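Local coordinates for protein cyclic GMP-AMP synthase-like receptor (PDB 7LT2) that senses double-stranded RNA in the cytoplasm and, in response, synthesises the cyclic dinucleotide 2',3'-cGAMP from ATP and GTP in innate immunity, at residues L159-F163 against G164-I168; G23-Q26 against I27-V31. All coordinates share one frame; numbering follows the deposited sequence.

Contact 1: L159-F163 against G164-I168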
# COMPACT_ATOMS: atom_id res chain seq x y z
N LEU A 159 -10.48 22.27 6.58
CA LEU A 159 -10.21 22.51 5.17
C LEU A 159 -11.50 22.41 4.37
O LEU A 159 -12.39 21.62 4.69
CB LEU A 159 -9.19 21.52 4.60
CG LEU A 159 -7.77 21.49 5.16
CD1 LEU A 159 -6.90 20.57 4.32
CD2 LEU A 159 -7.17 22.88 5.21
N THR A 160 -11.59 23.22 3.32
CA THR A 160 -12.75 23.20 2.44
C THR A 160 -12.31 22.89 1.02
O THR A 160 -11.17 23.15 0.64
CB THR A 160 -13.49 24.54 2.47
OG1 THR A 160 -12.62 25.57 1.98
CG2 THR A 160 -13.92 24.89 3.88
N ASN A 161 -13.23 22.32 0.25
CA ASN A 161 -13.01 22.08 -1.17
C ASN A 161 -14.38 21.96 -1.83
O ASN A 161 -15.40 22.32 -1.24
CB ASN A 161 -12.14 20.84 -1.40
CG ASN A 161 -12.69 19.60 -0.71
OD1 ASN A 161 -13.81 19.17 -0.98
ND2 ASN A 161 -11.88 19.01 0.17
N GLU A 162 -14.40 21.47 -3.07
CA GLU A 162 -15.65 21.43 -3.83
C GLU A 162 -16.65 20.43 -3.25
O GLU A 162 -17.83 20.50 -3.60
CB GLU A 162 -15.39 21.10 -5.30
CG GLU A 162 -14.86 19.70 -5.57
CD GLU A 162 -13.34 19.66 -5.62
OE1 GLU A 162 -12.69 20.09 -4.64
OE2 GLU A 162 -12.80 19.20 -6.65
N PHE A 163 -16.20 19.52 -2.39
CA PHE A 163 -17.09 18.54 -1.79
C PHE A 163 -17.57 18.94 -0.40
O PHE A 163 -18.32 18.19 0.22
CB PHE A 163 -16.39 17.17 -1.73
CG PHE A 163 -15.93 16.69 -3.07
CD1 PHE A 163 -16.85 16.28 -4.03
CD2 PHE A 163 -14.59 16.67 -3.40
CE1 PHE A 163 -16.44 15.85 -5.28
CE2 PHE A 163 -14.16 16.24 -4.64
CZ PHE A 163 -15.09 15.83 -5.58
N GLY A 164 -17.15 20.10 0.09
CA GLY A 164 -17.63 20.58 1.38
C GLY A 164 -16.53 20.92 2.36
O GLY A 164 -15.44 21.33 1.96
N THR A 165 -16.82 20.76 3.64
CA THR A 165 -15.91 21.10 4.72
C THR A 165 -15.47 19.83 5.44
O THR A 165 -16.28 18.93 5.68
CB THR A 165 -16.57 22.06 5.71
OG1 THR A 165 -16.99 23.24 5.01
CG2 THR A 165 -15.60 22.46 6.82
N PHE A 166 -14.19 19.76 5.78
CA PHE A 166 -13.62 18.55 6.35
C PHE A 166 -12.73 18.90 7.52
O PHE A 166 -12.20 20.01 7.62
CB PHE A 166 -12.87 17.76 5.27
CG PHE A 166 -13.76 17.37 4.13
CD1 PHE A 166 -14.54 16.23 4.22
CD2 PHE A 166 -13.89 18.19 3.02
CE1 PHE A 166 -15.41 15.90 3.20
CE2 PHE A 166 -14.74 17.85 2.00
CZ PHE A 166 -15.50 16.71 2.09
N HIS A 167 -12.60 17.94 8.43
CA HIS A 167 -11.81 18.08 9.64
C HIS A 167 -10.62 17.13 9.57
O HIS A 167 -10.76 15.97 9.18
CB HIS A 167 -12.64 17.77 10.88
CG HIS A 167 -13.60 18.86 11.25
ND1 HIS A 167 -14.53 18.73 12.26
CD2 HIS A 167 -13.77 20.11 10.74
CE1 HIS A 167 -15.23 19.85 12.36
NE2 HIS A 167 -14.79 20.70 11.45
N ILE A 168 -9.45 17.64 9.93
CA ILE A 168 -8.22 16.86 9.91
C ILE A 168 -7.64 16.84 11.32
O ILE A 168 -7.33 17.89 11.89
CB ILE A 168 -7.20 17.40 8.91
CG1 ILE A 168 -7.71 17.23 7.48
CG2 ILE A 168 -5.87 16.68 9.06
CD1 ILE A 168 -6.72 17.67 6.44

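Contact 2: G23-Q26 against I27-V31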
# COMPACT_ATOMS: atom_id res chain seq x y z
N GLY A 23 -16.41 7.80 -4.63
CA GLY A 23 -16.73 9.07 -4.01
C GLY A 23 -15.80 9.42 -2.86
O GLY A 23 -15.36 10.56 -2.73
N ASN A 24 -15.49 8.43 -2.02
CA ASN A 24 -14.55 8.69 -0.93
C ASN A 24 -13.17 9.04 -1.47
O ASN A 24 -12.48 9.90 -0.92
CB ASN A 24 -14.49 7.49 0.01
CG ASN A 24 -15.69 7.43 0.92
OD1 ASN A 24 -15.87 8.31 1.77
ND2 ASN A 24 -16.54 6.41 0.74
N LYS A 25 -12.76 8.40 -2.58
CA LYS A 25 -11.47 8.75 -3.18
C LYS A 25 -11.46 10.19 -3.67
O LYS A 25 -10.48 10.90 -3.48
CB LYS A 25 -11.13 7.79 -4.32
CG LYS A 25 -10.69 6.40 -3.85
CD LYS A 25 -10.30 5.52 -5.03
CE LYS A 25 -9.89 4.12 -4.57
NZ LYS A 25 -9.74 3.19 -5.72
N GLN A 26 -12.54 10.63 -4.32
CA GLN A 26 -12.56 12.01 -4.82
C GLN A 26 -12.43 13.00 -3.67
O GLN A 26 -11.72 14.01 -3.77
CB GLN A 26 -13.84 12.27 -5.61
CG GLN A 26 -13.95 11.50 -6.92
CD GLN A 26 -14.98 12.11 -7.86
OE1 GLN A 26 -15.97 11.48 -8.21
NE2 GLN A 26 -14.74 13.34 -8.28
N ILE A 27 -13.14 12.74 -2.56
CA ILE A 27 -13.07 13.62 -1.40
C ILE A 27 -11.66 13.62 -0.81
O ILE A 27 -11.07 14.67 -0.57
CB ILE A 27 -14.10 13.20 -0.35
CG1 ILE A 27 -15.52 13.51 -0.84
CG2 ILE A 27 -13.79 13.85 0.99
CD1 ILE A 27 -16.60 12.88 0.03
N LEU A 28 -11.14 12.42 -0.54
CA LEU A 28 -9.83 12.30 0.10
C LEU A 28 -8.73 12.91 -0.75
O LEU A 28 -7.83 13.58 -0.24
CB LEU A 28 -9.53 10.83 0.40
CG LEU A 28 -10.38 10.19 1.50
CD1 LEU A 28 -10.30 8.67 1.43
CD2 LEU A 28 -9.93 10.69 2.87
N GLU A 29 -8.78 12.67 -2.07
CA GLU A 29 -7.73 13.20 -2.93
C GLU A 29 -7.77 14.72 -2.99
O GLU A 29 -6.73 15.37 -3.13
CB GLU A 29 -7.86 12.59 -4.32
CG GLU A 29 -7.53 11.09 -4.34
CD GLU A 29 -7.98 10.40 -5.60
OE1 GLU A 29 -8.30 11.10 -6.58
OE2 GLU A 29 -8.01 9.15 -5.62
N SER A 30 -8.96 15.31 -2.85
CA SER A 30 -9.07 16.77 -2.86
C SER A 30 -8.56 17.37 -1.56
O SER A 30 -7.84 18.38 -1.56
CB SER A 30 -10.52 17.18 -3.14
OG SER A 30 -10.62 18.59 -3.29
N VAL A 31 -8.92 16.77 -0.42
CA VAL A 31 -8.37 17.23 0.86
C VAL A 31 -6.85 17.19 0.84
O VAL A 31 -6.18 18.15 1.25
CB VAL A 31 -8.94 16.38 2.02
CG1 VAL A 31 -8.12 16.61 3.29
CG2 VAL A 31 -10.40 16.71 2.24

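Contact 1: L159-F163 against G164-I168
Asn-161 and Gly-164 close a tight antiparallel beta hairpin, in which strand 156-161 turns back into strand 164-171 through a type I turn at the margin of the nucleotidyltransferase sheet. Backbone bonds set the register. Asn-161 and Gly-164 form one hydrogen-bonded pair: the N of Asn-161 reaches the O of Gly-164 at 3.0 Å, and the return bond from Gly-164 N to Asn-161 O closes the turn. Leu-159 and Phe-166 form the next such pair, where Phe-166 N gives to Leu-159 O at 2.8 Å. The turn has a second, side-chain lock, an Asx turn: Asn-161 OD1 accepts from Phe-163 N at 2.8 Å, in the plane of its amide carbonyl. Asn-161 holds CG between its own N and carbonyl carbon (chi1 54°), which brings OD1 within reach of Phe-163 N. Gly-164, at phi 126°, adopts a backbone that would press a CB against the preceding carbonyl oxygen.

Apolar and ring contacts gather on the face of Leu-159, Asn-161 and Phe-166; on this face helix 18-42 packs on Asn-161, Phe-166 and Ile-168 through Ile-27, Ser-30 and Val-31. Farther from the turn, Leu-159 CD1 meets Ile-168 CD1 at 3.6 Å. On the other face, Thr-160 and Thr-165 lie side by side as a non-hydrogen-bonded pair, CG2 of Thr-160 against OG1 of Thr-165. The amide of Asn-161 and the ring of Phe-166 are turned 26° apart, and Asn-161 OD1 comes to the ring edge, 3.4 Å from Phe-166 CE2.

Contact 2: G23-Q26 against I27-V31
Glu-29 sets CG beside its backbone N and anti to its carbonyl carbon (chi1 -68°), then runs out extended, which lays the chain back over the preceding turn of helix: CG rests 3.1 Å from Lys-25 O, and OE2 comes 3.6 Å from Lys-25 CB. The two charged ends nevertheless do not pair, since Lys-25 NZ stays 6.2 Å from Glu-29 OE2; that carboxylate oxygen is hydrogen-bonded to Tyr-60 OH, while Lys-25 makes cation-pi contacts with Phe-59 and Tyr-60. A similar first torsion in Leu-28 brings its CG within 3.2 Å of Asn-24 O, and in Ile-27 it sets CG1 against Gly-23 O at 3.5 Å. In each case a side chain leans on a carbonyl one turn earlier, the same carbonyl that receives its backbone N-H.

Those i to i+4 bonds run from Leu-28 N to Asn-24 O at 2.9 Å and from Glu-29 N to Lys-25 O at 2.8 Å. The bond from Ser-30 N to Gln-26 O is longer, at 3.2 Å. Asn-24 ND2 is held by Asp-20 O and Leu-385 O. On the sheet-facing side, Ile-27 and Leu-28 pack on Ile-189 of strand 188-200, and Leu-28 approaches Phe-71, which probably belongs to the ATP site. The arrangement is that of a regular alpha helix, here the long helix 18-42 laid against the central sheet of a cGAS-like nucleotidyltransferase.

Contact 2 comes first along the chain, within helix 18-42, and contact 1 follows more than a hundred residues later at the hairpin of strands 156-161 and 164-171; their centres nevertheless lie about 10 Å apart. They meet directly as helix against sheet. Glu-162 OE1 reaches Ser-30 OG at 2.9 Å in a probable hydrogen bond, while Phe-166 CE1 packs on Ile-27 CG2 at 3.4 Å. The Phe-163 ring completes the junction, with CE2 against Gln-26 O. Sequence-distant elements thus build one layered domain. The same stretch of helix carries Leu-28, its side chain about 4 Å from that of Phe-71, probably part of the ATP site; in contact 1, the Ile-168 side chain lies about 11 Å from those of Phe-71 and Asp-193.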